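Local coordinates for hypothetical protein PH1789 (Pyrococcus horikoshii, PDB 1WR2) that is of unknown function but belongs to the ATP-grasp family, with a chain of mixed helices and strands, at residues L41-T44 / L45-L49; N80-N83 / E84-K88; K88-W91 / E92-H95; A19-E22 / Y23-K26; A5-V8 / I9-L13. All coordinates share one frame; numbering follows the deposited sequence.

Contact 1: L41-T44 / L45-L49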
loop_
_atom_site.group_PDB
_atom_site.type_symbol
_atom_site.label_atom_id
_atom_site.label_comp_id
_atom_site.label_asym_id
_atom_site.label_seq_id
_atom_site.Cartn_x
_atom_site.Cartn_y
_atom_site.Cartn_z
ATOM N N LEU A 41 -8.370 -2.804 -12.223
ATOM C CA LEU A 41 -7.437 -2.118 -13.111
ATOM C C LEU A 41 -8.082 -1.888 -14.471
ATOM O O LEU A 41 -8.226 -2.814 -15.269
ATOM C CB LEU A 41 -6.155 -2.942 -13.287
ATOM C CG LEU A 41 -5.102 -2.321 -14.216
ATOM C CD1 LEU A 41 -4.688 -0.979 -13.683
ATOM C CD2 LEU A 41 -3.901 -3.238 -14.332
ATOM N N ALA A 42 -8.474 -0.649 -14.733
ATOM C CA ALA A 42 -9.100 -0.305 -16.004
ATOM C C ALA A 42 -8.040 -0.000 -17.065
ATOM O O ALA A 42 -7.079 0.710 -16.803
ATOM C CB ALA A 42 -10.019 0.905 -15.813
ATOM N N LYS A 43 -8.211 -0.549 -18.263
ATOM C CA LYS A 43 -7.268 -0.299 -19.345
ATOM C C LYS A 43 -7.820 0.796 -20.257
ATOM O O LYS A 43 -7.086 1.373 -21.053
ATOM C CB LYS A 43 -7.026 -1.574 -20.162
ATOM C CG LYS A 43 -6.383 -2.714 -19.372
ATOM C CD LYS A 43 -5.030 -2.304 -18.814
ATOM C CE LYS A 43 -4.388 -3.418 -17.980
ATOM N NZ LYS A 43 -4.027 -4.616 -18.793
ATOM N N THR A 44 -9.118 1.068 -20.142
ATOM C CA THR A 44 -9.772 2.106 -20.951
ATOM C C THR A 44 -10.769 2.860 -20.086
ATOM O O THR A 44 -11.116 2.409 -18.987
ATOM C CB THR A 44 -10.564 1.517 -22.145
ATOM O OG1 THR A 44 -11.662 0.740 -21.654
ATOM C CG2 THR A 44 -9.669 0.636 -23.016
ATOM N N LEU A 45 -11.233 4.006 -20.579
ATOM C CA LEU A 45 -12.204 4.800 -19.841
ATOM C C LEU A 45 -13.520 4.029 -19.735
ATOM O O LEU A 45 -14.193 4.078 -18.705
ATOM C CB LEU A 45 -12.421 6.152 -20.531
ATOM C CG LEU A 45 -13.546 7.051 -20.011
ATOM C CD1 LEU A 45 -13.396 7.311 -18.527
ATOM C CD2 LEU A 45 -13.512 8.360 -20.791
ATOM N N ASP A 46 -13.887 3.312 -20.797
ATOM C CA ASP A 46 -15.116 2.526 -20.760
ATOM C C ASP A 46 -15.018 1.502 -19.637
ATOM O O ASP A 46 -15.956 1.325 -18.860
ATOM C CB ASP A 46 -15.358 1.803 -22.089
ATOM C CG ASP A 46 -15.887 2.726 -23.169
ATOM O OD1 ASP A 46 -16.820 3.506 -22.879
ATOM O OD2 ASP A 46 -15.380 2.664 -24.306
ATOM N N GLU A 47 -13.874 0.833 -19.548
ATOM C CA GLU A 47 -13.667 -0.162 -18.503
ATOM C C GLU A 47 -13.801 0.462 -17.118
ATOM O O GLU A 47 -14.432 -0.109 -16.229
ATOM C CB GLU A 47 -12.285 -0.799 -18.641
ATOM C CG GLU A 47 -12.223 -1.955 -19.631
ATOM C CD GLU A 47 -10.837 -2.560 -19.714
ATOM O OE1 GLU A 47 -10.144 -2.608 -18.673
ATOM O OE2 GLU A 47 -10.443 -3.002 -20.812
ATOM N N ALA A 48 -13.205 1.636 -16.939
ATOM C CA ALA A 48 -13.258 2.327 -15.658
ATOM C C ALA A 48 -14.698 2.646 -15.286
ATOM O O ALA A 48 -15.097 2.507 -14.133
ATOM C CB ALA A 48 -12.433 3.606 -15.717
ATOM N N LEU A 49 -15.482 3.080 -16.266
ATOM C CA LEU A 49 -16.875 3.413 -16.012
ATOM C C LEU A 49 -17.635 2.185 -15.507
ATOM O O LEU A 49 -18.465 2.292 -14.602
ATOM C CB LEU A 49 -17.522 3.968 -17.285
ATOM C CG LEU A 49 -16.970 5.320 -17.744
ATOM C CD1 LEU A 49 -17.621 5.720 -19.055
ATOM C CD2 LEU A 49 -17.229 6.379 -16.664
#

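Contact 2: N80-N83 / E84-K88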
loop_
_atom_site.group_PDB
_atom_site.type_symbol
_atom_site.label_atom_id
_atom_site.label_comp_id
_atom_site.label_asym_id
_atom_site.label_seq_id
_atom_site.Cartn_x
_atom_site.Cartn_y
_atom_site.Cartn_z
ATOM N N ASN A 80 -12.634 11.010 -4.379
ATOM C CA ASN A 80 -14.064 11.259 -4.263
ATOM C C ASN A 80 -14.802 11.635 -5.546
ATOM O O ASN A 80 -15.510 12.645 -5.601
ATOM C CB ASN A 80 -14.305 12.317 -3.180
ATOM C CG ASN A 80 -15.721 12.281 -2.634
ATOM O OD1 ASN A 80 -16.028 11.515 -1.717
ATOM N ND2 ASN A 80 -16.590 13.121 -3.187
ATOM N N ILE A 81 -14.636 10.807 -6.573
ATOM C CA ILE A 81 -15.301 11.003 -7.858
ATOM C C ILE A 81 -16.736 10.516 -7.651
ATOM O O ILE A 81 -16.975 9.321 -7.490
ATOM C CB ILE A 81 -14.623 10.166 -8.949
ATOM C CG1 ILE A 81 -13.179 10.654 -9.140
ATOM C CG2 ILE A 81 -15.432 10.234 -10.220
ATOM C CD1 ILE A 81 -12.298 9.738 -9.985
ATOM N N LYS A 82 -17.689 11.441 -7.676
ATOM C CA LYS A 82 -19.078 11.092 -7.411
ATOM C C LYS A 82 -19.918 10.500 -8.533
ATOM O O LYS A 82 -20.905 9.813 -8.262
ATOM C CB LYS A 82 -19.799 12.309 -6.828
ATOM C CG LYS A 82 -19.061 12.946 -5.658
ATOM C CD LYS A 82 -19.935 13.910 -4.863
ATOM C CE LYS A 82 -20.590 14.967 -5.748
ATOM N NZ LYS A 82 -21.699 14.395 -6.573
ATOM N N ASN A 83 -19.548 10.743 -9.783
ATOM C CA ASN A 83 -20.342 10.212 -10.881
ATOM C C ASN A 83 -19.568 9.969 -12.166
ATOM O O ASN A 83 -18.371 10.243 -12.255
ATOM C CB ASN A 83 -21.510 11.156 -11.170
ATOM C CG ASN A 83 -21.047 12.558 -11.505
ATOM O OD1 ASN A 83 -20.307 12.764 -12.473
ATOM N ND2 ASN A 83 -21.473 13.532 -10.703
ATOM N N GLU A 84 -20.285 9.478 -13.169
ATOM C CA GLU A 84 -19.711 9.151 -14.466
ATOM C C GLU A 84 -19.113 10.330 -15.239
ATOM O O GLU A 84 -18.079 10.184 -15.886
ATOM C CB GLU A 84 -20.772 8.445 -15.312
ATOM C CG GLU A 84 -20.284 7.959 -16.661
ATOM C CD GLU A 84 -21.258 6.994 -17.316
ATOM O OE1 GLU A 84 -21.487 5.901 -16.744
ATOM O OE2 GLU A 84 -21.792 7.331 -18.398
ATOM N N GLU A 85 -19.757 11.493 -15.177
ATOM C CA GLU A 85 -19.257 12.674 -15.882
ATOM C C GLU A 85 -17.936 13.121 -15.274
ATOM O O GLU A 85 -16.989 13.452 -15.987
ATOM C CB GLU A 85 -20.267 13.825 -15.797
ATOM C CG GLU A 85 -21.627 13.543 -16.442
ATOM C CD GLU A 85 -22.396 12.424 -15.752
ATOM O OE1 GLU A 85 -22.550 12.484 -14.514
ATOM O OE2 GLU A 85 -22.852 11.488 -16.449
ATOM N N GLU A 86 -17.881 13.134 -13.948
ATOM C CA GLU A 86 -16.677 13.531 -13.237
ATOM C C GLU A 86 -15.542 12.521 -13.441
ATOM O O GLU A 86 -14.372 12.896 -13.487
ATOM C CB GLU A 86 -16.990 13.698 -11.746
ATOM C CG GLU A 86 -15.769 13.715 -10.841
ATOM C CD GLU A 86 -16.039 14.359 -9.491
ATOM O OE1 GLU A 86 -17.081 14.048 -8.867
ATOM O OE2 GLU A 86 -15.192 15.174 -9.053
ATOM N N LEU A 87 -15.891 11.242 -13.566
ATOM C CA LEU A 87 -14.886 10.203 -13.777
ATOM C C LEU A 87 -14.254 10.387 -15.155
ATOM O O LEU A 87 -13.052 10.202 -15.319
ATOM C CB LEU A 87 -15.526 8.804 -13.661
ATOM C CG LEU A 87 -14.592 7.587 -13.565
ATOM C CD1 LEU A 87 -15.334 6.402 -12.949
ATOM C CD2 LEU A 87 -14.068 7.231 -14.937
ATOM N N LYS A 88 -15.067 10.767 -16.140
ATOM C CA LYS A 88 -14.576 10.977 -17.501
ATOM C C LYS A 88 -13.597 12.139 -17.569
ATOM O O LYS A 88 -12.633 12.101 -18.334
ATOM C CB LYS A 88 -15.738 11.251 -18.462
ATOM C CG LYS A 88 -16.683 10.080 -18.666
ATOM C CD LYS A 88 -17.830 10.454 -19.604
ATOM C CE LYS A 88 -18.730 9.257 -19.905
ATOM N NZ LYS A 88 -19.908 9.637 -20.746
HETATM O O HOH W 1 -16.381 15.113 -6.378
#

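Contact 3: K88-W91 / E92-H95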
loop_
_atom_site.group_PDB
_atom_site.type_symbol
_atom_site.label_atom_id
_atom_site.label_comp_id
_atom_site.label_asym_id
_atom_site.label_seq_id
_atom_site.Cartn_x
_atom_site.Cartn_y
_atom_site.Cartn_z
ATOM N N LYS A 88 -15.067 10.767 -16.140
ATOM C CA LYS A 88 -14.576 10.977 -17.501
ATOM C C LYS A 88 -13.597 12.139 -17.569
ATOM O O LYS A 88 -12.633 12.101 -18.334
ATOM C CB LYS A 88 -15.738 11.251 -18.462
ATOM C CG LYS A 88 -16.683 10.080 -18.666
ATOM C CD LYS A 88 -17.830 10.454 -19.604
ATOM C CE LYS A 88 -18.730 9.257 -19.905
ATOM N NZ LYS A 88 -19.908 9.637 -20.746
ATOM N N LYS A 89 -13.843 13.173 -16.769
ATOM C CA LYS A 89 -12.974 14.342 -16.766
ATOM C C LYS A 89 -11.706 14.104 -15.940
ATOM O O LYS A 89 -10.627 14.567 -16.305
ATOM C CB LYS A 89 -13.740 15.571 -16.255
ATOM C CG LYS A 89 -13.947 15.651 -14.743
ATOM C CD LYS A 89 -15.029 16.683 -14.401
ATOM C CE LYS A 89 -14.861 17.269 -13.002
ATOM N NZ LYS A 89 -14.762 16.235 -11.941
ATOM N N LYS A 90 -11.832 13.378 -14.831
ATOM C CA LYS A 90 -10.670 13.085 -13.996
ATOM C C LYS A 90 -9.764 12.078 -14.692
ATOM O O LYS A 90 -8.558 12.041 -14.455
ATOM C CB LYS A 90 -11.113 12.561 -12.633
ATOM C CG LYS A 90 -11.751 13.634 -11.774
ATOM C CD LYS A 90 -10.801 14.808 -11.612
ATOM C CE LYS A 90 -11.486 15.998 -10.952
ATOM N NZ LYS A 90 -10.526 17.117 -10.748
ATOM N N TRP A 91 -10.356 11.265 -15.559
ATOM C CA TRP A 91 -9.595 10.291 -16.317
ATOM C C TRP A 91 -8.686 11.073 -17.269
ATOM O O TRP A 91 -7.517 10.732 -17.454
ATOM C CB TRP A 91 -10.538 9.377 -17.103
ATOM C CG TRP A 91 -9.829 8.486 -18.082
ATOM C CD1 TRP A 91 -9.294 8.849 -19.290
ATOM C CD2 TRP A 91 -9.528 7.099 -17.913
ATOM N NE1 TRP A 91 -8.679 7.770 -19.877
ATOM C CE2 TRP A 91 -8.808 6.684 -19.052
ATOM C CE3 TRP A 91 -9.795 6.163 -16.903
ATOM C CZ2 TRP A 91 -8.350 5.375 -19.213
ATOM C CZ3 TRP A 91 -9.338 4.859 -17.065
ATOM C CH2 TRP A 91 -8.624 4.481 -18.211
ATOM N N GLU A 92 -9.225 12.134 -17.863
ATOM C CA GLU A 92 -8.446 12.961 -18.780
ATOM C C GLU A 92 -7.358 13.707 -18.014
ATOM O O GLU A 92 -6.219 13.799 -18.464
ATOM C CB GLU A 92 -9.352 13.972 -19.500
ATOM C CG GLU A 92 -10.272 13.366 -20.558
ATOM C CD GLU A 92 -11.106 14.419 -21.282
ATOM O OE1 GLU A 92 -11.913 15.105 -20.614
ATOM O OE2 GLU A 92 -10.953 14.561 -22.520
ATOM N N GLU A 93 -7.716 14.243 -16.853
ATOM C CA GLU A 93 -6.769 14.979 -16.034
ATOM C C GLU A 93 -5.518 14.198 -15.665
ATOM O O GLU A 93 -4.400 14.654 -15.924
ATOM C CB GLU A 93 -7.427 15.446 -14.744
ATOM C CG GLU A 93 -8.267 16.677 -14.882
ATOM C CD GLU A 93 -8.457 17.351 -13.555
ATOM O OE1 GLU A 93 -7.436 17.572 -12.866
ATOM O OE2 GLU A 93 -9.614 17.658 -13.201
ATOM N N ILE A 94 -5.699 13.027 -15.055
ATOM C CA ILE A 94 -4.553 12.234 -14.628
ATOM C C ILE A 94 -3.637 11.869 -15.778
ATOM O O ILE A 94 -2.424 11.795 -15.601
ATOM C CB ILE A 94 -4.970 10.947 -13.865
ATOM C CG1 ILE A 94 -5.796 10.028 -14.764
ATOM C CG2 ILE A 94 -5.734 11.327 -12.599
ATOM C CD1 ILE A 94 -6.221 8.734 -14.080
ATOM N N HIS A 95 -4.202 11.649 -16.961
ATOM C CA HIS A 95 -3.361 11.320 -18.104
ATOM C C HIS A 95 -2.554 12.545 -18.525
ATOM O O HIS A 95 -1.405 12.419 -18.940
ATOM C CB HIS A 95 -4.199 10.800 -19.272
ATOM C CG HIS A 95 -4.530 9.341 -19.169
ATOM N ND1 HIS A 95 -5.594 8.865 -18.431
ATOM C CD2 HIS A 95 -3.916 8.252 -19.691
ATOM C CE1 HIS A 95 -5.621 7.547 -18.504
ATOM N NE2 HIS A 95 -4.614 7.150 -19.262
#

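Contact 4: A19-E22 / Y23-K26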
loop_
_atom_site.group_PDB
_atom_site.type_symbol
_atom_site.label_atom_id
_atom_site.label_comp_id
_atom_site.label_asym_id
_atom_site.label_seq_id
_atom_site.Cartn_x
_atom_site.Cartn_y
_atom_site.Cartn_z
ATOM N N ALA A 19 10.862 -1.770 -9.543
ATOM C CA ALA A 19 9.773 -1.148 -8.797
ATOM C C ALA A 19 8.401 -1.647 -9.245
ATOM O O ALA A 19 8.056 -1.589 -10.422
ATOM C CB ALA A 19 9.845 0.368 -8.933
ATOM N N MET A 20 7.616 -2.137 -8.294
ATOM C CA MET A 20 6.279 -2.625 -8.598
ATOM C C MET A 20 5.264 -1.493 -8.457
ATOM O O MET A 20 5.365 -0.674 -7.540
ATOM C CB MET A 20 5.896 -3.754 -7.637
ATOM C CG MET A 20 6.859 -4.917 -7.618
ATOM S SD MET A 20 6.253 -6.282 -6.598
ATOM C CE MET A 20 5.066 -7.030 -7.707
ATOM N N VAL A 21 4.283 -1.446 -9.355
ATOM C CA VAL A 21 3.249 -0.416 -9.277
ATOM C C VAL A 21 2.234 -0.857 -8.226
ATOM O O VAL A 21 2.203 -2.018 -7.840
ATOM C CB VAL A 21 2.553 -0.186 -10.649
ATOM C CG1 VAL A 21 3.571 0.363 -11.653
ATOM C CG2 VAL A 21 1.954 -1.474 -11.156
ATOM N N GLU A 22 1.413 0.070 -7.758
ATOM C CA GLU A 22 0.451 -0.225 -6.705
ATOM C C GLU A 22 -0.357 -1.510 -6.858
ATOM O O GLU A 22 -0.450 -2.286 -5.912
ATOM C CB GLU A 22 -0.510 0.953 -6.521
ATOM C CG GLU A 22 -1.425 0.823 -5.313
ATOM C CD GLU A 22 -2.308 2.046 -5.116
ATOM O OE1 GLU A 22 -2.041 3.093 -5.750
ATOM O OE2 GLU A 22 -3.261 1.960 -4.318
ATOM N N TYR A 23 -0.926 -1.758 -8.035
ATOM C CA TYR A 23 -1.736 -2.958 -8.185
ATOM C C TYR A 23 -0.916 -4.229 -8.119
ATOM O O TYR A 23 -1.404 -5.245 -7.634
ATOM C CB TYR A 23 -2.587 -2.907 -9.472
ATOM C CG TYR A 23 -1.872 -3.256 -10.755
ATOM C CD1 TYR A 23 -1.599 -4.582 -11.093
ATOM C CD2 TYR A 23 -1.467 -2.257 -11.638
ATOM C CE1 TYR A 23 -0.933 -4.901 -12.286
ATOM C CE2 TYR A 23 -0.805 -2.563 -12.825
ATOM C CZ TYR A 23 -0.540 -3.883 -13.141
ATOM O OH TYR A 23 0.130 -4.172 -14.301
ATOM N N GLU A 24 0.337 -4.180 -8.576
ATOM C CA GLU A 24 1.202 -5.371 -8.543
ATOM C C GLU A 24 1.628 -5.662 -7.111
ATOM O O GLU A 24 1.683 -6.815 -6.692
ATOM C CB GLU A 24 2.457 -5.166 -9.395
ATOM C CG GLU A 24 2.171 -4.888 -10.852
ATOM C CD GLU A 24 3.408 -4.454 -11.613
ATOM O OE1 GLU A 24 4.216 -3.693 -11.040
ATOM O OE2 GLU A 24 3.562 -4.863 -12.781
ATOM N N ALA A 25 1.958 -4.607 -6.372
ATOM C CA ALA A 25 2.360 -4.747 -4.974
ATOM C C ALA A 25 1.204 -5.373 -4.194
ATOM O O ALA A 25 1.389 -6.345 -3.456
ATOM C CB ALA A 25 2.706 -3.378 -4.391
ATOM N N LYS A 26 0.007 -4.823 -4.367
ATOM C CA LYS A 26 -1.163 -5.328 -3.659
ATOM C C LYS A 26 -1.500 -6.784 -3.960
ATOM O O LYS A 26 -2.063 -7.480 -3.114
ATOM C CB LYS A 26 -2.360 -4.423 -3.919
ATOM C CG LYS A 26 -2.239 -3.102 -3.180
ATOM C CD LYS A 26 -3.360 -2.163 -3.550
ATOM C CE LYS A 26 -3.326 -0.898 -2.714
ATOM N NZ LYS A 26 -4.414 0.030 -3.160
#

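Contact 5: A5-V8 / I9-L13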
loop_
_atom_site.group_PDB
_atom_site.type_symbol
_atom_site.label_atom_id
_atom_site.label_comp_id
_atom_site.label_asym_id
_atom_site.label_seq_id
_atom_site.Cartn_x
_atom_site.Cartn_y
_atom_site.Cartn_z
ATOM N N ALA A 5 2.448 -14.892 -5.356
ATOM C CA ALA A 5 3.341 -13.767 -5.102
ATOM C C ALA A 5 4.586 -13.871 -5.970
ATOM O O ALA A 5 4.989 -12.902 -6.606
ATOM C CB ALA A 5 3.734 -13.729 -3.619
ATOM N N VAL A 6 5.191 -15.055 -5.992
ATOM C CA VAL A 6 6.393 -15.289 -6.784
ATOM C C VAL A 6 6.094 -15.092 -8.266
ATOM O O VAL A 6 6.963 -14.697 -9.043
ATOM C CB VAL A 6 6.935 -16.730 -6.571
ATOM C CG1 VAL A 6 8.136 -16.977 -7.475
ATOM C CG2 VAL A 6 7.326 -16.932 -5.116
ATOM N N ARG A 7 4.851 -15.362 -8.645
ATOM C CA ARG A 7 4.421 -15.232 -10.032
ATOM C C ARG A 7 4.404 -13.761 -10.441
ATOM O O ARG A 7 5.026 -13.371 -11.431
ATOM C CB ARG A 7 3.023 -15.827 -10.198
ATOM C CG ARG A 7 2.691 -16.270 -11.618
ATOM C CD ARG A 7 1.232 -16.000 -11.932
ATOM N NE ARG A 7 1.021 -14.584 -12.221
ATOM C CZ ARG A 7 -0.164 -13.982 -12.209
ATOM N NH1 ARG A 7 -1.256 -14.671 -11.913
ATOM N NH2 ARG A 7 -0.254 -12.691 -12.502
ATOM N N VAL A 8 3.691 -12.948 -9.669
ATOM C CA VAL A 8 3.599 -11.524 -9.951
ATOM C C VAL A 8 4.993 -10.906 -9.911
ATOM O O VAL A 8 5.339 -10.083 -10.759
ATOM C CB VAL A 8 2.681 -10.815 -8.929
ATOM C CG1 VAL A 8 2.468 -9.366 -9.333
ATOM C CG2 VAL A 8 1.346 -11.541 -8.842
ATOM N N ILE A 9 5.797 -11.312 -8.932
ATOM C CA ILE A 9 7.157 -10.795 -8.808
ATOM C C ILE A 9 7.999 -11.152 -10.034
ATOM O O ILE A 9 8.601 -10.277 -10.663
ATOM C CB ILE A 9 7.846 -11.340 -7.537
ATOM C CG1 ILE A 9 7.209 -10.713 -6.293
ATOM C CG2 ILE A 9 9.330 -11.039 -7.579
ATOM C CD1 ILE A 9 7.749 -11.244 -4.981
ATOM N N GLU A 10 8.044 -12.437 -10.374
ATOM C CA GLU A 10 8.813 -12.889 -11.533
ATOM C C GLU A 10 8.416 -12.109 -12.783
ATOM O O GLU A 10 9.271 -11.611 -13.522
ATOM C CB GLU A 10 8.586 -14.385 -11.779
ATOM C CG GLU A 10 9.345 -15.321 -10.845
ATOM C CD GLU A 10 10.852 -15.096 -10.879
ATOM O OE1 GLU A 10 11.388 -14.769 -11.961
ATOM O OE2 GLU A 10 11.505 -15.260 -9.826
ATOM N N GLU A 11 7.110 -12.009 -13.007
ATOM C CA GLU A 11 6.565 -11.303 -14.162
ATOM C C GLU A 11 7.149 -9.899 -14.295
ATOM O O GLU A 11 7.540 -9.477 -15.386
ATOM C CB GLU A 11 5.040 -11.234 -14.042
ATOM C CG GLU A 11 4.326 -10.661 -15.259
ATOM C CD GLU A 11 2.815 -10.848 -15.193
ATOM O OE1 GLU A 11 2.115 -10.394 -16.126
ATOM O OE2 GLU A 11 2.326 -11.450 -14.210
ATOM N N VAL A 12 7.211 -9.181 -13.178
ATOM C CA VAL A 12 7.746 -7.830 -13.165
ATOM C C VAL A 12 9.231 -7.830 -13.505
ATOM O O VAL A 12 9.693 -7.033 -14.327
ATOM C CB VAL A 12 7.545 -7.171 -11.779
ATOM C CG1 VAL A 12 8.217 -5.814 -11.739
ATOM C CG2 VAL A 12 6.056 -7.033 -11.487
ATOM N N LEU A 13 9.979 -8.724 -12.868
ATOM C CA LEU A 13 11.413 -8.822 -13.108
ATOM C C LEU A 13 11.676 -9.176 -14.569
ATOM O O LEU A 13 12.634 -8.685 -15.169
ATOM C CB LEU A 13 12.029 -9.875 -12.182
ATOM C CG LEU A 13 12.005 -9.534 -10.685
ATOM C CD1 LEU A 13 12.325 -10.775 -9.859
ATOM C CD2 LEU A 13 13.002 -8.418 -10.396
#

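Contact 1: L41-T44 / L45-L49
T44 has OG1 set between its own backbone N and carbonyl carbon, chi1 66°, and E47 has CG anti to its carbonyl carbon, chi1 -84°. These two torsions bring the side chains together at a helix N-cap, where strand 40-42 of the ATP-grasp domain turns into helix 45-55. T44 is the N-cap residue. Its OG1 accepts the backbone N of E47 at 3.1 Å, and this bond caps the first turn. The backbone helps as well: T44 O takes A48 N at 3.0 Å. The E47 side chain crosses that of T44 at about a right angle and then runs out straight, back toward the strand end. There E47 OE1 receives K43 N at 2.9 Å. The donor comes from above the carboxylate plane, 61° out of it. The side chain of K43 lies beside E47 and points the same way, but NZ stays 6.4 Å from E47 OE1, so the carboxylate grips the backbone of K43 and not its ammonium group. Beneath the turn, strand and helix meet through two small buried residues. A42 and A48 both pack on V112 of strand 109-114, and A48 also touches W91 of helix 84-101. T44 N is buried here without a partner. The alanine methyls press directly together, with A42 CB 3.6 Å from A48 CB.

Contact 2: N80-N83 / E84-K88
N83, E86 and I81 bear most of this contact, which caps the N-terminus of helix 84-101 just after strand 77-81. N83 is the N-cap residue. Its CG stands between the backbone N and the carbonyl carbon, chi1 58°, which turns the amide back over the first turn. OD1 then accepts E86 N at 2.9 Å, with the donor tilted 21° from the amide carbonyl plane. N83 O also takes the backbone N of L87, at 3.0 Å. E86 reaches the other way, out of the helix and past I81. Its OE1 accepts K82 N at 2.9 Å, approached from above the carboxylate plane. Water 1 sits beside this bond, 2.8 Å from E86 OE1 and 2.7 Å from N80 O. The other carboxylate oxygen, OE2, forms a salt bridge to K89, three residues on. I81 supplies the apolar side. Its CG2 lies 3.6 Å from E86 CG and 3.7 Å from L87 CB, while I81 and L87 both rest on L61 of strand 59-64. E85 OE1 comes to 3.0 Å from N83 OD1, but these are two acceptors and no bond joins them. E84, E85 and E86 stand in the first turn, where the helix dipole would probably stabilise their negative charge.

Contact 3: K88-W91 / E92-H95
Two turns of helix 84-101 in the ATP-grasp domain, largely at the surface, hold this contact, with W91 and H95 on one flank and K90 and E93 on another. W91 and H95 are four residues apart and lie obliquely, their planes at 31°. H95 CE1 comes over one face of the indole, offset toward the rim, and is 3.3 Å from W91 CE2. The imidazole is also held at its edge. H95 ND1 donates to W91 O at 2.9 Å, and the oxygen lies close to the ring plane. H95 N makes a weak bond of 3.5 Å to the same oxygen, so W91 O accepts both the ring and the backbone N-H of H95. The first torsion of H95, chi1 -83°, sets CG anti to its carbonyl carbon and swings the ring back over this turn. On the other flank the K90 and E93 side chains run side by side. K90 NZ forms a salt bridge to E93 OE2 at 2.7 Å, arriving from above the carboxylate plane. I94 faces inward; its CG1 is 3.3 Å from W91 O. I94 packs on M78 of strand 77-81 and, like W91 and H95, on V110 of strand 109-114. The ND1 bond implies a proton on that nitrogen and probably restricts rotation of the imidazole, keeping CE1 over the indole face.

Contact 4: A19-E22 / Y23-K26
V21 CG2 meets the Y23 ring obliquely, 3.4 Å from Y23 CE2, and E24 CG lies over one face of that ring, offset toward the rim. The second flat group is the E24 carboxylate. V21 N donates to its OE1 at 2.8 Å, on the anti side and 25° out of the plane. This is the N-cap of helix 22-30 in the ATP-grasp domain, just after the short strand 19-20. V21 is the N-cap residue and E24 the third residue of the helix, so the bond is one half of a capping box. Valine has no side-chain acceptor to supply the other half. V21 CG1 is anti to the carbonyl carbon, chi1 -64°. That puts CG2 between the backbone N and the carbonyl carbon, where the methyl touches both the E24 side chain and the tyrosine ring. V21 O accepts A25 N at 3.0 Å and, weakly, E24 N. M20 lies across E24, with CE 3.6 Å from E24 CB. The other oxygen, E24 OE2, is held by a salt bridge to R17. E22 and K26 extend side by side along the other flank of the turn, both buried. E22 also makes salt bridges to K62 and K71; K26 makes one to E39 and a hydrogen bond to V228 O. Between the two, K26 NZ meets the anti lone pair of E22 OE2 at 2.5 Å.

Contact 5: A5-V8 / I9-L13
R7 and E11 lie side by side on the exposed flank of helix 3-14 and point the same way. R7 NH2 forms a salt bridge, its hydrogen bond weak, to E11 OE2 at 3.3 Å. The oxygen comes at the guanidinium edge, near its plane, while the two flat groups are turned 49° apart. R7 reaches it by bending at chi2 and chi3, whereas E11 extends straight. One residue earlier, V6 and E10 also run alongside each other, with V6 CG1 3.9 Å from E10 CG. The backbone beneath sets this i to i+4 spacing. E11 N bonds to R7 O at 2.9 Å and E10 N to V6 O at 2.8 Å, and I9 N and V12 N bond likewise to A5 O and V8 O. Side-chain carbons crowd the same carbonyls: I9 CG1 is 3.1 Å from A5 O, and V12 CG2 is 3.2 Å from V8 O. Further out, the buried flank fixes the helix against the fold. V8 and V12 touch M20 of strand 19-20, V12 also touches E24, and I9 and V12 pack on L234 of strand 225-234. Y207 lies against V6, I9 and E10. The helix is thus amphipathic. V8, I9 and V12 probably do most to hold it in place, and the weakly bonded R7 to E11 pair should add only modestly at the surface.

Along the chain the order is contact 5, 4, 1, 2, 3. Contacts 5 and 4 have centres 10 Å apart and touch where helix 3-14 meets strand 19-20, the edge of the six-stranded sheet. Contacts 1 and 2 each lead from an outermost strand of the four-stranded sheet, 40-42 or 77-81, into a helix. Their centres are 13 Å apart, and helices 45-55 and 84-101 pack together there. Contact 3 continues helix 84-101 from contact 2, sharing K88, and touches contact 1 through W91. L41 on Y23 joins contact 1 to contact 4. Contacts 4 and 5 thus lie by one sheet and contacts 1, 2 and 3 by the other; contacts 2 and 5 are farthest apart, centres about 33 Å.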